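Side-chain contact in iron-containing superoxide dismutase B2 (Trypanosoma brucei, PDB 3ESF), which probably protects the parasite from oxidative damage by converting superoxide radicals into hydrogen peroxide and molecular oxygen at an iron centre: residues Trp10-Leu15 with His28-His33. The protein carries 1 engineered substitution. Residues are numbered along the deposited sequence; the frame is centred on the assembly and turned at random.
With FE (Fe (III) ion), chain E.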
# COMPACT_ATOMS: atom_id res chain seq x y z
N TRP A 10 -24.23 -8.00 0.75
CA TRP A 10 -24.78 -8.60 -0.45
C TRP A 10 -24.14 -9.94 -0.84
O TRP A 10 -24.31 -10.40 -1.98
CB TRP A 10 -24.65 -7.62 -1.62
CG TRP A 10 -23.57 -6.61 -1.42
CD1 TRP A 10 -23.73 -5.28 -1.15
CD2 TRP A 10 -22.15 -6.85 -1.44
NE1 TRP A 10 -22.51 -4.67 -1.01
CE2 TRP A 10 -21.52 -5.60 -1.18
CE3 TRP A 10 -21.35 -7.99 -1.65
CZ2 TRP A 10 -20.13 -5.46 -1.14
CZ3 TRP A 10 -19.97 -7.85 -1.63
CH2 TRP A 10 -19.36 -6.59 -1.36
N GLY A 11 -23.38 -10.55 0.07
CA GLY A 11 -22.82 -11.89 -0.13
C GLY A 11 -21.48 -11.87 -0.84
O GLY A 11 -21.14 -10.89 -1.48
N TYR A 12 -20.73 -12.97 -0.77
CA TYR A 12 -19.37 -13.01 -1.34
C TYR A 12 -19.37 -12.76 -2.84
O TYR A 12 -18.49 -12.08 -3.37
CB TYR A 12 -18.65 -14.35 -1.03
CG TYR A 12 -18.21 -14.46 0.40
CD1 TYR A 12 -19.00 -15.12 1.34
CD2 TYR A 12 -17.01 -13.87 0.83
CE1 TYR A 12 -18.61 -15.22 2.67
CE2 TYR A 12 -16.60 -13.96 2.16
CZ TYR A 12 -17.40 -14.64 3.07
OH TYR A 12 -17.03 -14.74 4.39
N ASP A 13 -20.38 -13.30 -3.52
CA ASP A 13 -20.49 -13.17 -4.99
C ASP A 13 -21.37 -12.00 -5.42
O ASP A 13 -21.69 -11.89 -6.59
CB ASP A 13 -21.02 -14.46 -5.60
CG ASP A 13 -22.47 -14.76 -5.21
OD1 ASP A 13 -23.06 -14.03 -4.38
OD2 ASP A 13 -23.01 -15.76 -5.72
N GLY A 14 -21.75 -11.15 -4.48
CA GLY A 14 -22.75 -10.10 -4.72
C GLY A 14 -22.42 -9.07 -5.78
O GLY A 14 -23.32 -8.54 -6.45
N LEU A 15 -21.12 -8.81 -5.96
CA LEU A 15 -20.67 -7.79 -6.92
C LEU A 15 -20.03 -8.41 -8.18
O LEU A 15 -19.53 -7.66 -9.04
CB LEU A 15 -19.71 -6.78 -6.25
CG LEU A 15 -20.20 -5.99 -5.01
CD1 LEU A 15 -19.29 -4.86 -4.66
CD2 LEU A 15 -21.58 -5.44 -5.22
N HIS A 28 -10.55 -10.28 0.37
CA HIS A 28 -10.57 -8.97 0.99
C HIS A 28 -11.29 -8.97 2.36
O HIS A 28 -10.79 -8.40 3.37
CB HIS A 28 -11.19 -7.96 0.02
CG HIS A 28 -10.90 -6.54 0.36
ND1 HIS A 28 -11.41 -5.49 -0.35
CD2 HIS A 28 -10.16 -6.00 1.36
CE1 HIS A 28 -11.01 -4.36 0.19
NE2 HIS A 28 -10.24 -4.64 1.23
N TYR A 29 -12.46 -9.62 2.38
CA TYR A 29 -13.26 -9.76 3.60
C TYR A 29 -12.66 -10.81 4.53
O TYR A 29 -12.41 -10.50 5.69
CB TYR A 29 -14.74 -10.06 3.27
CG TYR A 29 -15.67 -10.08 4.48
CD1 TYR A 29 -16.38 -8.92 4.87
CD2 TYR A 29 -15.86 -11.25 5.23
CE1 TYR A 29 -17.22 -8.93 5.98
CE2 TYR A 29 -16.67 -11.27 6.34
CZ TYR A 29 -17.36 -10.10 6.72
OH TYR A 29 -18.21 -10.13 7.81
N ASP A 30 -12.43 -12.04 4.03
CA ASP A 30 -12.05 -13.17 4.91
C ASP A 30 -10.62 -13.04 5.46
O ASP A 30 -10.37 -13.44 6.59
CB ASP A 30 -12.19 -14.53 4.23
CG ASP A 30 -13.64 -15.00 4.13
OD1 ASP A 30 -14.54 -14.39 4.76
OD2 ASP A 30 -13.88 -16.00 3.42
N LYS A 31 -9.71 -12.53 4.64
CA LYS A 31 -8.31 -12.40 5.03
C LYS A 31 -8.00 -11.01 5.60
O LYS A 31 -7.67 -10.92 6.78
CB LYS A 31 -7.35 -12.82 3.89
CG LYS A 31 -7.67 -14.23 3.27
CD LYS A 31 -7.49 -15.35 4.31
CE LYS A 31 -7.17 -16.73 3.70
NZ LYS A 31 -8.01 -17.17 2.53
N HIS A 32 -8.14 -9.95 4.81
CA HIS A 32 -7.78 -8.61 5.28
C HIS A 32 -8.70 -8.06 6.35
O HIS A 32 -8.22 -7.74 7.44
CB HIS A 32 -7.59 -7.60 4.13
CG HIS A 32 -6.53 -8.02 3.17
ND1 HIS A 32 -5.19 -7.82 3.42
CD2 HIS A 32 -6.59 -8.72 2.01
CE1 HIS A 32 -4.48 -8.33 2.43
NE2 HIS A 32 -5.30 -8.90 1.57
N HIS A 33 -9.99 -7.97 6.05
CA HIS A 33 -10.97 -7.33 6.94
C HIS A 33 -11.09 -8.14 8.25
O HIS A 33 -10.90 -7.58 9.34
CB HIS A 33 -12.34 -7.13 6.22
CG HIS A 33 -13.32 -6.25 6.96
ND1 HIS A 33 -14.61 -6.05 6.53
CD2 HIS A 33 -13.19 -5.55 8.11
CE1 HIS A 33 -15.24 -5.26 7.38
NE2 HIS A 33 -14.40 -4.94 8.35
FE FE E . -8.91 -3.24 2.23
O HOH W 1 -7.72 -1.64 3.00
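Tyr-12 reaches across to Asp-30 with its phenol, and the hydroxyl OH donates a short hydrogen bond of 2.5 Å to Asp-30 OD1. The acceptor takes it through the syn lone pair, the one facing OD2, which itself lies farther off, 3.5 Å from Tyr-12 OH to Asp-30 OD2. OD1 sits at the edge of the Tyr-12 ring, near its plane, although the carboxylate as a whole is turned 65° from that plane. The two side chains cross at about a right angle. Asp-30 OD2 lies 3.6 Å from Tyr-12 CE2, so the carboxylate is met at the hydroxyl end of the ring.

Tyr-29 CD2 packs beside the same phenol end, 3.8 Å from Tyr-12 OH and, in an apolar contact, 4.2 Å from Tyr-12 CE2. Asp-30 OD1 also lies at the edge of the Tyr-29 ring, in its plane, and thus borders both tyrosines. With CG anti to the backbone N (chi1 -174°), Tyr-29 brings its CD2 edge against Tyr-12, while its OH continues to a hydrogen bond with the carbonyl of Pro-6.

In the second shell, a type I beta turn from Gly-11 to Gly-14 carries Tyr-12, closed by Gly-14 N to Gly-11 O at 3.1 Å. The same tyrosine also leans on Thr-26 and Lys-22, about one and two turns before Asp-30. On the helix side there is a pi-turn, where His-33 N bonds His-28 O at 2.8 Å.

His-28 precedes Tyr-29 and binds the ferric ion through NE2 at 2.2 Å, together with His-76, Asp-161, His-165 and a water. The contact thus ties the N-terminal loop to the first long helix of the alpha-hairpin domain, beside the three-histidine, one-aspartate metal site characteristic of iron/manganese superoxide dismutases.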